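Long-range contacts in 3-methylaspartate ammonia-lyase (Citrobacter amalonaticus, PDB 1KKO), which catalyses the reversible, magnesium-dependent anti elimination of ammonia from L-threo-3-methylaspartate to give mesaconate: residues M1-L7 and V55-N61; R80-F84 and L126-V130; V106-N112 and L138-T142; S219-L223 and E264-L268; H232-D238 and G267-E273. All blocks are in the same frame, centred on the assembly; numbering follows the deposited sequence.

Contact 1 (M1-L7 and V55-N61); sequences MKIKQAL and VQLILEN
A classic beta bulge interrupts this antiparallel pairing of strands 3-18 and 47-59, an edge and the central strand of the three-stranded sheet in the enolase-like N-terminal domain. The local strand axes approach to 4.5 Å with their directions at 153°. Beyond the bulge, Gln5-Ile58 and Leu7-Gln56 are hydrogen-bonded pairs: Ile58 N to Gln5 O is 2.8 Å, Leu7 N to Gln56 O 2.8 Å and Gln56 N to Leu7 O 2.9 Å. Between them Ala6 faces Leu57 as a non-hydrogen-bonded pair (CA-CA 4.6 Å). At the bulge Lys4, at phi/psi -86/-45°, and Gln5 both donate to Ile58 O, from Lys4 N at 2.7 Å and Gln5 N at 3.2 Å. The register therefore slips by one before Ile3 meets Leu59.

Ala6 and Leu57 share a face, with Ala137 packed on Leu57. Gln5, Leu7, Gln56 and Ile58 line the other, where Leu408 of the second subunit covers Leu7, Gln56 and Ile58. At the chain start, selenomethionine Met1 extends (chi1 and chi2 t) so that its SE lies 4.0 Å from Leu59 CB. Glu60 closes the end: Glu60 N reaches Lys2 O at 3.0 Å, and Glu60 OE1 accepts from Lys2 N at 2.9 Å.

Contact 2 (R80-F84 and L126-V130); sequences RDPLF and LHTAV
Residues 80-84 form an extended loop laid across the start of helix 128-146, with Asp81 CA 6.5 Å from His127 CA. His127 is the N-cap; with chi1 t and chi2 -67°, its ring folds back so that His127 ND1 accepts from Ala129 N at 2.9 Å. On the other side of the ring, His127 NE2 donates to Pro82 O at 2.7 Å. The first amide of the helix, Thr128 N, is taken by Asp81 OD2 at 2.9 Å. One water donates to both Asp81 OD2 (2.7 Å) and Leu126 O (2.8 Å), the latter also bound by Arg131; a second accepts from Asp81 N at 3.0 Å and links it to Thr128 OG1 at 2.9 Å.

The imidazole is sandwiched: Asp81 CB makes a CH-pi contact 3.7 Å from its centroid, and Phe84 points an edge at the opposite face, Phe84 CD1 lying 4.2 Å from His127 ND1. Ala129 CB sits over the Phe84 ring, 3.8 Å from its centroid. Arg80, salt-bridged to Asp334, ties this loop to the barrel domain, and Thr128 has its side chain about 10 Å from that of the proton acceptor Lys331. With ND1 accepting and NE2 donating, His127 must be the neutral NE2-protonated tautomer.

Contact 3 (V106-N112 and L138-T142); sequences VDAFLPN and LLDAT
Phe109 lays one ring face over Leu139 CB, which stands 4.0 Å from the ring centroid in a CH-pi contact; Phe109 CE1 to Leu139 CB is 3.7 Å. The phenylalanine (chi1 t, chi2 61°) belongs to the loop that runs into helix 110-118, while residues 138-142 are regular helix within 128-146. Two CA pairs set the register: Val106-Thr142 at 5.1 Å and Phe109-Leu139 at 5.6 Å.

One helical turn on from Leu138, Thr142 OG1 (chi1 m) lies 2.8 Å from Val106 O and 3.1 Å from Ala108 O, so the loop backbone curls round this hydroxyl. Val106 points its branches at the helix, CG1 lying 3.9 Å from Ala141 CB and 4.3 Å from Leu138 CD2, and Asn112 CB meets Leu138 CD1 at 4.0 Å. One water knits the segments by donating to Ala108 O (2.9 Å) and Leu138 O (3.1 Å) while accepting from Asn112 ND2 (2.9 Å); Asn112 OD1 is held by Arg104.

Phe109 and Leu139 also touch Ile338 just ahead of barrel helix 339-351, so this loop-on-helix packing lies where the helical part of the enolase-type N-terminal domain meets the TIM barrel.

Contact 4 (S219-L223 and E264-L268); sequences SDRIL and EAQGL
Residues 219-223 are regular helix within 209-225, whereas 264-268 ends in a type I' turn from Ala265 to Leu268, closed by Leu268 N to Ala265 O at 3.1 Å. Gln266 (phi/psi 50/46°) and Gly267 (93/-12°) occupy its corners, and a CB on Gly267 would jam against the preceding carbonyl. Ser219 CA and Ala265 CA come to 5.4 Å.

Ser219 (chi1 p) is the polar hub: its OG donates to Glu264 O at 2.6 Å and accepts from Gln266 NE2 at 2.9 Å. Gln266 NE2 also donates to Asp220 OD1 at 2.8 Å, an atom that is salt-bridged to Arg216, and a water bridges Asp220 OD1 (3.0 Å) to Gln266 OE1 (3.2 Å). Underneath, Leu268 CD1 packs 3.9 Å from Ile222 CD1, and Leu223 CD1 lies 3.9 Å from Gln266 CD. Such a turn feeding strand 270-273 past a neighbouring outer helix belongs to the end of a TIM barrel where the strands begin.

Contact 5 (H232-D238 and G267-E273); sequences HPTLHID and GLPLYIE
Strands 234-238 and 270-273 run parallel, 4.6 Å apart at closest approach and only 16° off alignment. Their backbones zip in register, Leu235 with Leu270 through Asp238 with Glu273: Leu235 N to Pro269 O 2.8 Å, Tyr271 N to Leu235 O 2.8 Å, Ile237 N to Tyr271 O 3.0 Å and Glu273 N to Ile237 O 2.8 Å. At the entrance Leu268 is the knob. Its CD2 sits over one face of the His232 ring in a CH-pi contact, 3.7 Å from the centroid, and lies 4.2 Å from Pro233 CD, while Leu268 CB rests 4.0 Å from Leu235 CG. Leu270 (chi1 t, chi2 p) then tucks CD1 against Leu235 CB at 3.8 Å, and Ile272 (both chi m) turns CD1 to Ile237 CB at 4.2 Å.

These are neighbouring strands of a TIM barrel: Leu235 and Ile237 meet helix 209-225 outside, whereas His236, Tyr271, Asp238 and Glu273 face the interior. There Thr234 CG2 fills the gap beside Tyr271 CD1 at 3.5 Å, and Arg382 makes a cation-pi contact with the Tyr271 ring. His236 (chi1 t) reaches diagonally past Tyr271 so that its NE2 donates to Glu273 OE1 at 2.8 Å. Asp238 and Glu273, with Asp307, are the magnesium-binding residues; Asp238 OD2 and Glu273 OE1 stand 3.9 Å apart at the strands' C-terminal ends.

Overall arrangement
The five contacts fall into two domains. Contacts 1 and 3, centres 11 Å apart, form one block of the N-terminal domain: Met1 O lies 2.8 Å from Val106 N, and Ile3 packs on Val106. Contact 2 grips the start of the same helix, 128-146, that contact 3 uses further on; their centres are 21 Å apart. Contacts 4 and 5 belong to the barrel, share Gly267 and Leu268, and meet where Ile222 packs on Leu235. Contact 5 runs from that end to the magnesium-binding residues Asp238 and Glu273. Contact 2, about 8 Å from contact 5 at the nearest atoms, approaches the active site from the other domain, with Ala129 about 9 Å from substrate-binding Thr360 between side chains.

Contact 1 (M1-L7 and V55-N61)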
# COMPACT_ATOMS: atom_id res chain seq x y z
N MSE A 1 18.93 -10.73 -25.55
CA MSE A 1 18.34 -11.65 -24.54
C MSE A 1 16.85 -11.80 -24.77
O MSE A 1 16.17 -10.82 -25.07
CB MSE A 1 18.58 -11.16 -23.13
CG MSE A 1 18.37 -12.28 -22.10
SE MSE A 1 18.64 -11.66 -20.31
CE MSE A 1 20.55 -11.27 -20.39
N LYS A 2 16.39 -13.03 -24.70
CA LYS A 2 14.98 -13.37 -24.85
C LYS A 2 14.21 -13.65 -23.56
O LYS A 2 14.78 -14.01 -22.53
CB LYS A 2 14.87 -14.64 -25.70
CG LYS A 2 15.73 -14.69 -26.96
CD LYS A 2 15.30 -13.68 -27.96
CE LYS A 2 16.03 -13.86 -29.30
NZ LYS A 2 17.20 -12.97 -29.42
N ILE A 3 12.90 -13.48 -23.66
CA ILE A 3 11.97 -13.96 -22.66
C ILE A 3 11.86 -15.46 -22.86
O ILE A 3 11.61 -15.93 -23.98
CB ILE A 3 10.59 -13.33 -22.88
CG1 ILE A 3 10.63 -11.84 -22.62
CG2 ILE A 3 9.55 -14.00 -22.00
CD1 ILE A 3 9.43 -11.10 -23.18
N LYS A 4 12.07 -16.21 -21.79
CA LYS A 4 11.92 -17.66 -21.81
C LYS A 4 10.48 -18.08 -21.55
O LYS A 4 9.95 -18.95 -22.21
CB LYS A 4 12.80 -18.29 -20.73
CG LYS A 4 14.12 -18.83 -21.22
CD LYS A 4 14.83 -19.63 -20.15
CE LYS A 4 14.65 -19.04 -18.77
NZ LYS A 4 13.52 -19.67 -18.04
N GLN A 5 9.85 -17.46 -20.55
CA GLN A 5 8.51 -17.84 -20.16
C GLN A 5 7.73 -16.62 -19.72
O GLN A 5 8.30 -15.74 -19.09
CB GLN A 5 8.56 -18.83 -18.99
CG GLN A 5 7.20 -19.42 -18.66
CD GLN A 5 7.26 -20.71 -17.87
OE1 GLN A 5 8.33 -21.14 -17.42
NE2 GLN A 5 6.09 -21.33 -17.68
N ALA A 6 6.45 -16.58 -20.07
CA ALA A 6 5.56 -15.49 -19.65
C ALA A 6 4.44 -16.09 -18.80
O ALA A 6 3.84 -17.10 -19.18
CB ALA A 6 4.99 -14.79 -20.85
N LEU A 7 4.16 -15.46 -17.66
CA LEU A 7 3.13 -15.93 -16.73
C LEU A 7 2.17 -14.81 -16.42
O LEU A 7 2.59 -13.67 -16.27
CB LEU A 7 3.75 -16.39 -15.41
CG LEU A 7 4.75 -17.54 -15.48
CD1 LEU A 7 5.05 -17.99 -14.06
CD2 LEU A 7 4.22 -18.68 -16.26
N VAL A 55 1.91 -9.69 -14.75
CA VAL A 55 2.70 -10.24 -15.84
C VAL A 55 4.10 -10.49 -15.31
O VAL A 55 4.71 -9.60 -14.73
CB VAL A 55 2.80 -9.21 -17.00
CG1 VAL A 55 3.56 -9.80 -18.18
CG2 VAL A 55 1.41 -8.76 -17.42
N GLN A 56 4.59 -11.72 -15.46
CA GLN A 56 5.95 -12.04 -15.09
C GLN A 56 6.63 -12.61 -16.31
O GLN A 56 6.10 -13.51 -16.97
CB GLN A 56 5.98 -13.06 -13.95
CG GLN A 56 5.40 -12.52 -12.66
CD GLN A 56 5.49 -13.52 -11.54
OE1 GLN A 56 6.35 -13.39 -10.67
NE2 GLN A 56 4.63 -14.53 -11.56
N LEU A 57 7.81 -12.08 -16.61
CA LEU A 57 8.58 -12.53 -17.76
C LEU A 57 9.89 -13.08 -17.24
O LEU A 57 10.73 -12.34 -16.75
CB LEU A 57 8.84 -11.37 -18.71
CG LEU A 57 7.62 -10.56 -19.16
CD1 LEU A 57 8.05 -9.39 -20.01
CD2 LEU A 57 6.62 -11.40 -19.92
N ILE A 58 10.06 -14.39 -17.33
CA ILE A 58 11.30 -15.03 -16.92
C ILE A 58 12.22 -14.95 -18.12
O ILE A 58 11.88 -15.43 -19.20
CB ILE A 58 11.07 -16.50 -16.55
CG1 ILE A 58 10.04 -16.63 -15.43
CG2 ILE A 58 12.37 -17.14 -16.12
CD1 ILE A 58 9.67 -18.06 -15.13
N LEU A 59 13.37 -14.32 -17.92
CA LEU A 59 14.35 -14.13 -18.99
C LEU A 59 15.37 -15.24 -19.03
O LEU A 59 15.48 -16.03 -18.10
CB LEU A 59 15.08 -12.81 -18.80
CG LEU A 59 14.21 -11.58 -18.54
CD1 LEU A 59 15.07 -10.33 -18.51
CD2 LEU A 59 13.11 -11.42 -19.58
N GLU A 60 16.14 -15.29 -20.12
CA GLU A 60 17.18 -16.31 -20.26
C GLU A 60 18.21 -16.26 -19.14
O GLU A 60 18.80 -17.29 -18.81
CB GLU A 60 17.90 -16.14 -21.60
CG GLU A 60 17.04 -16.45 -22.81
CD GLU A 60 17.81 -16.35 -24.12
OE1 GLU A 60 18.29 -15.25 -24.49
OE2 GLU A 60 17.92 -17.39 -24.80
N ASN A 61 18.48 -15.09 -18.58
CA ASN A 61 19.46 -14.95 -17.49
C ASN A 61 18.87 -15.30 -16.11
O ASN A 61 19.54 -15.14 -15.09
CB ASN A 61 20.09 -13.55 -17.47
CG ASN A 61 19.11 -12.46 -17.10
OD1 ASN A 61 17.93 -12.72 -16.87
ND2 ASN A 61 19.60 -11.23 -17.03

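Contact 2 (R80-F84 and L126-V130)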
# COMPACT_ATOMS: atom_id res chain seq x y z
N ARG A 80 -13.10 6.02 -21.28
CA ARG A 80 -12.11 5.01 -20.90
C ARG A 80 -12.57 3.61 -21.27
O ARG A 80 -13.74 3.34 -21.50
CB ARG A 80 -11.86 5.04 -19.41
CG ARG A 80 -11.25 6.28 -18.91
CD ARG A 80 -11.07 6.24 -17.42
NE ARG A 80 -10.52 7.51 -16.99
CZ ARG A 80 -11.17 8.42 -16.29
NH1 ARG A 80 -10.56 9.57 -16.02
NH2 ARG A 80 -12.40 8.19 -15.84
N ASP A 81 -11.61 2.69 -21.28
CA ASP A 81 -11.92 1.30 -21.53
C ASP A 81 -12.72 0.76 -20.34
O ASP A 81 -12.74 1.36 -19.27
CB ASP A 81 -10.63 0.53 -21.71
CG ASP A 81 -10.02 0.70 -23.09
OD1 ASP A 81 -10.47 1.57 -23.88
OD2 ASP A 81 -9.07 0.01 -23.46
N PRO A 82 -13.38 -0.37 -20.54
CA PRO A 82 -14.25 -0.95 -19.51
C PRO A 82 -13.54 -1.45 -18.26
O PRO A 82 -12.33 -1.57 -18.26
CB PRO A 82 -14.87 -2.16 -20.24
CG PRO A 82 -14.61 -1.95 -21.66
CD PRO A 82 -13.37 -1.16 -21.79
N LEU A 83 -14.27 -1.77 -17.18
CA LEU A 83 -13.61 -2.33 -16.01
C LEU A 83 -12.92 -3.62 -16.44
O LEU A 83 -13.31 -4.28 -17.41
CB LEU A 83 -14.55 -2.54 -14.82
CG LEU A 83 -15.50 -3.75 -14.84
CD1 LEU A 83 -16.36 -3.69 -13.60
CD2 LEU A 83 -16.36 -3.81 -16.08
N PHE A 84 -11.91 -3.97 -15.67
CA PHE A 84 -10.95 -5.00 -16.02
C PHE A 84 -10.96 -6.12 -15.01
O PHE A 84 -10.46 -5.97 -13.89
CB PHE A 84 -9.57 -4.33 -16.08
CG PHE A 84 -8.46 -5.25 -16.47
CD1 PHE A 84 -8.28 -5.61 -17.79
CD2 PHE A 84 -7.58 -5.72 -15.52
CE1 PHE A 84 -7.25 -6.46 -18.15
CE2 PHE A 84 -6.55 -6.57 -15.89
CZ PHE A 84 -6.39 -6.93 -17.20
N LEU A 126 -5.84 -3.98 -27.82
CA LEU A 126 -5.82 -4.51 -26.49
C LEU A 126 -6.33 -3.46 -25.51
O LEU A 126 -6.10 -2.25 -25.67
CB LEU A 126 -4.41 -4.89 -26.09
CG LEU A 126 -3.80 -6.08 -26.82
CD1 LEU A 126 -2.35 -6.23 -26.42
CD2 LEU A 126 -4.58 -7.36 -26.54
N HIS A 127 -7.03 -3.92 -24.48
CA HIS A 127 -7.50 -3.06 -23.42
C HIS A 127 -6.30 -2.24 -22.93
O HIS A 127 -5.18 -2.75 -22.84
CB HIS A 127 -8.05 -3.94 -22.30
CG HIS A 127 -8.80 -3.22 -21.24
ND1 HIS A 127 -8.22 -2.32 -20.37
CD2 HIS A 127 -10.11 -3.28 -20.90
CE1 HIS A 127 -9.14 -1.88 -19.53
NE2 HIS A 127 -10.30 -2.44 -19.84
N THR A 128 -6.53 -0.97 -22.59
CA THR A 128 -5.44 -0.15 -22.08
C THR A 128 -4.74 -0.79 -20.89
O THR A 128 -3.54 -0.64 -20.75
CB THR A 128 -5.91 1.26 -21.67
OG1 THR A 128 -7.08 1.18 -20.85
CG2 THR A 128 -6.28 2.08 -22.90
N ALA A 129 -5.48 -1.50 -20.04
CA ALA A 129 -4.88 -2.13 -18.86
C ALA A 129 -3.87 -3.20 -19.24
O ALA A 129 -2.89 -3.39 -18.55
CB ALA A 129 -5.94 -2.73 -17.98
N VAL A 130 -4.16 -3.93 -20.31
CA VAL A 130 -3.25 -4.97 -20.80
C VAL A 130 -1.99 -4.32 -21.37
O VAL A 130 -0.87 -4.73 -21.08
CB VAL A 130 -3.93 -5.86 -21.84
CG1 VAL A 130 -2.92 -6.82 -22.49
CG2 VAL A 130 -5.07 -6.61 -21.19
O HOH W 1 -7.98 -0.15 -25.96
O HOH W 2 -8.79 3.48 -20.56

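Contact 3 (V106-N112 and L138-T142)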
# COMPACT_ATOMS: atom_id res chain seq x y z
N VAL A 106 14.33 -8.76 -25.70
CA VAL A 106 14.06 -7.60 -24.86
C VAL A 106 15.27 -6.69 -24.70
O VAL A 106 15.33 -5.89 -23.79
CB VAL A 106 13.52 -8.02 -23.45
CG1 VAL A 106 12.16 -8.64 -23.59
CG2 VAL A 106 14.48 -8.96 -22.76
N ASP A 107 16.26 -6.80 -25.60
CA ASP A 107 17.40 -5.91 -25.48
C ASP A 107 16.98 -4.45 -25.59
O ASP A 107 17.64 -3.59 -25.04
CB ASP A 107 18.44 -6.21 -26.55
CG ASP A 107 19.26 -7.43 -26.22
OD1 ASP A 107 19.10 -8.00 -25.11
OD2 ASP A 107 20.10 -7.88 -27.03
N ALA A 108 15.91 -4.19 -26.32
CA ALA A 108 15.33 -2.87 -26.39
C ALA A 108 13.89 -2.95 -25.89
O ALA A 108 13.29 -4.02 -25.87
CB ALA A 108 15.37 -2.34 -27.82
N PHE A 109 13.36 -1.79 -25.54
CA PHE A 109 12.00 -1.67 -25.03
C PHE A 109 10.97 -1.15 -26.03
O PHE A 109 9.91 -1.73 -26.19
CB PHE A 109 12.02 -0.75 -23.82
CG PHE A 109 10.67 -0.30 -23.35
CD1 PHE A 109 9.72 -1.21 -22.93
CD2 PHE A 109 10.35 1.04 -23.29
CE1 PHE A 109 8.48 -0.79 -22.48
CE2 PHE A 109 9.12 1.46 -22.84
CZ PHE A 109 8.19 0.54 -22.43
N LEU A 110 11.32 -0.06 -26.71
CA LEU A 110 10.33 0.64 -27.53
C LEU A 110 9.67 -0.18 -28.63
O LEU A 110 8.46 -0.12 -28.78
CB LEU A 110 10.92 1.92 -28.11
CG LEU A 110 10.60 3.22 -27.36
CD1 LEU A 110 11.35 4.37 -28.00
CD2 LEU A 110 9.09 3.51 -27.37
N PRO A 111 10.42 -0.92 -29.45
CA PRO A 111 9.78 -1.72 -30.48
C PRO A 111 8.74 -2.68 -29.90
O PRO A 111 7.65 -2.80 -30.43
CB PRO A 111 10.95 -2.46 -31.15
CG PRO A 111 12.09 -1.60 -30.91
CD PRO A 111 11.89 -1.00 -29.52
N ASN A 112 9.06 -3.33 -28.78
CA ASN A 112 8.10 -4.23 -28.17
C ASN A 112 6.88 -3.48 -27.64
O ASN A 112 5.74 -3.92 -27.77
CB ASN A 112 8.73 -5.00 -27.01
CG ASN A 112 9.73 -6.04 -27.47
OD1 ASN A 112 9.66 -6.52 -28.60
ND2 ASN A 112 10.61 -6.44 -26.56
N LEU A 138 7.75 -5.28 -19.95
CA LEU A 138 8.73 -5.21 -21.02
C LEU A 138 9.83 -4.21 -20.71
O LEU A 138 10.99 -4.44 -21.07
CB LEU A 138 8.06 -4.89 -22.36
CG LEU A 138 7.23 -6.06 -22.87
CD1 LEU A 138 6.23 -5.57 -23.89
CD2 LEU A 138 8.11 -7.16 -23.45
N LEU A 139 9.49 -3.10 -20.04
CA LEU A 139 10.48 -2.13 -19.62
C LEU A 139 11.37 -2.75 -18.56
O LEU A 139 12.59 -2.64 -18.60
CB LEU A 139 9.81 -0.87 -19.08
CG LEU A 139 10.79 0.20 -18.59
CD1 LEU A 139 11.76 0.68 -19.67
CD2 LEU A 139 10.03 1.39 -18.01
N ASP A 140 10.74 -3.42 -17.60
CA ASP A 140 11.49 -4.09 -16.55
C ASP A 140 12.38 -5.18 -17.16
O ASP A 140 13.50 -5.38 -16.68
CB ASP A 140 10.52 -4.69 -15.53
CG ASP A 140 11.14 -4.94 -14.18
OD1 ASP A 140 11.96 -4.11 -13.71
OD2 ASP A 140 10.76 -5.93 -13.51
N ALA A 141 11.89 -5.87 -18.20
CA ALA A 141 12.69 -6.90 -18.87
C ALA A 141 13.95 -6.33 -19.52
O ALA A 141 15.04 -6.85 -19.35
CB ALA A 141 11.87 -7.64 -19.88
N THR A 142 13.80 -5.22 -20.24
CA THR A 142 14.94 -4.59 -20.88
C THR A 142 15.95 -4.16 -19.83
O THR A 142 17.16 -4.33 -19.99
CB THR A 142 14.46 -3.41 -21.72
OG1 THR A 142 13.62 -3.91 -22.77
CG2 THR A 142 15.62 -2.69 -22.42
O HOH W 3 18.49 -4.26 -22.50
O HOH W 4 11.28 -5.09 -24.05

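Contact 4 (S219-L223 and E264-L268)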
# COMPACT_ATOMS: atom_id res chain seq x y z
N SER A 219 -5.53 25.46 4.44
CA SER A 219 -4.35 26.31 4.61
C SER A 219 -4.09 26.60 6.09
O SER A 219 -2.95 26.61 6.53
CB SER A 219 -4.46 27.58 3.78
OG SER A 219 -5.62 28.31 4.11
N ASP A 220 -5.16 26.83 6.86
CA ASP A 220 -5.01 27.04 8.31
C ASP A 220 -4.33 25.82 8.96
O ASP A 220 -3.44 25.96 9.79
CB ASP A 220 -6.37 27.24 8.98
CG ASP A 220 -6.83 28.69 8.98
OD1 ASP A 220 -6.01 29.59 8.73
OD2 ASP A 220 -8.02 28.99 9.22
N ARG A 221 -4.77 24.62 8.57
CA ARG A 221 -4.27 23.39 9.17
C ARG A 221 -2.79 23.22 8.88
O ARG A 221 -2.01 22.86 9.76
CB ARG A 221 -5.03 22.18 8.63
CG ARG A 221 -4.85 20.93 9.45
CD ARG A 221 -5.50 21.01 10.83
NE ARG A 221 -5.50 19.73 11.52
CZ ARG A 221 -5.87 19.56 12.78
NH1 ARG A 221 -6.26 20.60 13.51
NH2 ARG A 221 -5.83 18.35 13.32
N ILE A 222 -2.41 23.48 7.63
CA ILE A 222 -1.02 23.40 7.22
C ILE A 222 -0.17 24.40 8.00
O ILE A 222 0.86 24.03 8.56
CB ILE A 222 -0.89 23.63 5.70
CG1 ILE A 222 -1.49 22.44 4.93
CG2 ILE A 222 0.56 23.85 5.30
CD1 ILE A 222 -1.82 22.76 3.48
N LEU A 223 -0.61 25.65 8.05
CA LEU A 223 0.14 26.69 8.74
C LEU A 223 0.21 26.44 10.24
O LEU A 223 1.21 26.77 10.88
CB LEU A 223 -0.44 28.08 8.43
CG LEU A 223 -0.30 28.51 6.96
CD1 LEU A 223 -1.07 29.80 6.69
CD2 LEU A 223 1.16 28.65 6.57
N GLU A 264 -8.07 32.24 0.09
CA GLU A 264 -8.27 31.23 1.12
C GLU A 264 -7.04 30.33 1.29
O GLU A 264 -6.89 29.68 2.32
CB GLU A 264 -9.51 30.38 0.82
CG GLU A 264 -10.75 31.16 0.38
CD GLU A 264 -11.23 32.18 1.40
OE1 GLU A 264 -12.05 33.05 1.02
OE2 GLU A 264 -10.81 32.12 2.58
N ALA A 265 -6.17 30.33 0.29
CA ALA A 265 -4.97 29.49 0.31
C ALA A 265 -3.82 30.10 1.11
O ALA A 265 -2.81 29.43 1.35
CB ALA A 265 -4.52 29.18 -1.10
N GLN A 266 -3.96 31.36 1.51
CA GLN A 266 -2.97 32.05 2.34
C GLN A 266 -1.53 31.94 1.82
O GLN A 266 -0.60 31.67 2.58
CB GLN A 266 -3.05 31.56 3.79
CG GLN A 266 -4.41 31.77 4.40
CD GLN A 266 -4.46 31.44 5.86
OE1 GLN A 266 -4.08 32.25 6.70
NE2 GLN A 266 -4.96 30.25 6.19
N GLY A 267 -1.35 32.16 0.52
CA GLY A 267 -0.02 32.16 -0.06
C GLY A 267 0.46 30.83 -0.63
O GLY A 267 1.47 30.79 -1.32
N LEU A 268 -0.26 29.75 -0.34
CA LEU A 268 0.09 28.44 -0.89
C LEU A 268 -0.47 28.39 -2.31
O LEU A 268 -1.61 28.76 -2.53
CB LEU A 268 -0.53 27.34 -0.03
CG LEU A 268 -0.15 27.37 1.45
CD1 LEU A 268 -0.90 26.32 2.26
CD2 LEU A 268 1.34 27.20 1.62
O HOH W 5 -3.68 31.19 9.65

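Contact 5 (H232-D238 and G267-E273)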
# COMPACT_ATOMS: atom_id res chain seq x y z
N HIS A 232 5.91 24.64 2.67
CA HIS A 232 5.05 25.51 1.89
C HIS A 232 4.51 24.70 0.72
O HIS A 232 4.91 24.91 -0.43
CB HIS A 232 5.88 26.70 1.38
CG HIS A 232 5.07 27.85 0.84
ND1 HIS A 232 4.87 28.04 -0.51
CD2 HIS A 232 4.46 28.88 1.47
CE1 HIS A 232 4.15 29.13 -0.69
NE2 HIS A 232 3.89 29.66 0.49
N PRO A 233 3.62 23.76 0.99
CA PRO A 233 3.13 22.87 -0.07
C PRO A 233 2.17 23.55 -1.03
O PRO A 233 1.65 24.64 -0.77
CB PRO A 233 2.38 21.79 0.71
CG PRO A 233 1.87 22.53 1.87
CD PRO A 233 3.01 23.41 2.29
N THR A 234 1.93 22.88 -2.14
CA THR A 234 0.94 23.32 -3.11
C THR A 234 -0.39 22.65 -2.83
O THR A 234 -0.42 21.47 -2.47
CB THR A 234 1.43 22.98 -4.52
OG1 THR A 234 2.50 23.86 -4.85
CG2 THR A 234 0.37 23.22 -5.59
N LEU A 235 -1.48 23.39 -3.00
CA LEU A 235 -2.82 22.85 -2.83
C LEU A 235 -3.38 22.46 -4.19
O LEU A 235 -3.28 23.22 -5.15
CB LEU A 235 -3.73 23.88 -2.16
CG LEU A 235 -3.17 24.49 -0.87
CD1 LEU A 235 -4.23 25.41 -0.27
CD2 LEU A 235 -2.74 23.41 0.11
N HIS A 236 -3.96 21.27 -4.27
CA HIS A 236 -4.50 20.75 -5.52
C HIS A 236 -5.77 20.02 -5.12
O HIS A 236 -5.73 19.05 -4.36
CB HIS A 236 -3.45 19.85 -6.15
CG HIS A 236 -3.84 19.17 -7.43
ND1 HIS A 236 -2.91 18.84 -8.38
CD2 HIS A 236 -5.03 18.69 -7.87
CE1 HIS A 236 -3.51 18.18 -9.36
NE2 HIS A 236 -4.79 18.08 -9.08
N ILE A 237 -6.90 20.53 -5.59
CA ILE A 237 -8.21 20.01 -5.24
C ILE A 237 -8.97 19.67 -6.51
O ILE A 237 -8.99 20.45 -7.45
CB ILE A 237 -8.97 21.06 -4.40
CG1 ILE A 237 -8.26 21.26 -3.05
CG2 ILE A 237 -10.43 20.65 -4.22
CD1 ILE A 237 -8.74 22.47 -2.25
N ASP A 238 -9.56 18.47 -6.54
CA ASP A 238 -10.31 17.97 -7.68
C ASP A 238 -11.79 18.12 -7.39
O ASP A 238 -12.31 17.57 -6.39
CB ASP A 238 -9.97 16.50 -7.92
CG ASP A 238 -10.50 15.96 -9.25
OD1 ASP A 238 -11.37 16.58 -9.93
OD2 ASP A 238 -10.05 14.86 -9.67
N GLY A 267 -1.35 32.16 0.52
CA GLY A 267 -0.02 32.16 -0.06
C GLY A 267 0.46 30.83 -0.63
O GLY A 267 1.47 30.79 -1.32
N LEU A 268 -0.26 29.75 -0.34
CA LEU A 268 0.09 28.44 -0.89
C LEU A 268 -0.47 28.39 -2.31
O LEU A 268 -1.61 28.76 -2.53
CB LEU A 268 -0.53 27.34 -0.03
CG LEU A 268 -0.15 27.37 1.45
CD1 LEU A 268 -0.90 26.32 2.26
CD2 LEU A 268 1.34 27.20 1.62
N PRO A 269 0.32 27.94 -3.29
CA PRO A 269 -0.18 27.85 -4.66
C PRO A 269 -1.41 26.97 -4.73
O PRO A 269 -1.47 25.97 -4.02
CB PRO A 269 0.98 27.22 -5.43
CG PRO A 269 2.19 27.43 -4.59
CD PRO A 269 1.72 27.47 -3.17
N LEU A 270 -2.37 27.33 -5.57
CA LEU A 270 -3.61 26.60 -5.67
C LEU A 270 -3.88 26.12 -7.09
O LEU A 270 -3.75 26.88 -8.05
CB LEU A 270 -4.78 27.46 -5.17
CG LEU A 270 -6.18 26.84 -5.24
CD1 LEU A 270 -6.29 25.65 -4.30
CD2 LEU A 270 -7.23 27.89 -4.91
N TYR A 271 -4.24 24.84 -7.18
CA TYR A 271 -4.64 24.21 -8.42
C TYR A 271 -6.03 23.61 -8.24
O TYR A 271 -6.30 22.96 -7.22
CB TYR A 271 -3.69 23.07 -8.76
CG TYR A 271 -2.35 23.47 -9.32
CD1 TYR A 271 -1.39 24.07 -8.53
CD2 TYR A 271 -2.04 23.22 -10.65
CE1 TYR A 271 -0.15 24.44 -9.05
CE2 TYR A 271 -0.79 23.55 -11.17
CZ TYR A 271 0.14 24.15 -10.37
OH TYR A 271 1.38 24.48 -10.89
N ILE A 272 -6.89 23.82 -9.24
CA ILE A 272 -8.22 23.23 -9.24
C ILE A 272 -8.34 22.30 -10.44
O ILE A 272 -8.21 22.74 -11.58
CB ILE A 272 -9.32 24.31 -9.30
CG1 ILE A 272 -9.28 25.22 -8.08
CG2 ILE A 272 -10.71 23.65 -9.46
CD1 ILE A 272 -9.55 24.55 -6.74
N GLU A 273 -8.53 21.02 -10.17
CA GLU A 273 -8.64 20.02 -11.22
C GLU A 273 -10.10 19.75 -11.56
O GLU A 273 -10.96 19.71 -10.68
CB GLU A 273 -7.93 18.72 -10.79
CG GLU A 273 -7.97 17.63 -11.85
CD GLU A 273 -7.02 16.48 -11.58
OE1 GLU A 273 -6.49 16.36 -10.46
OE2 GLU A 273 -6.82 15.66 -12.50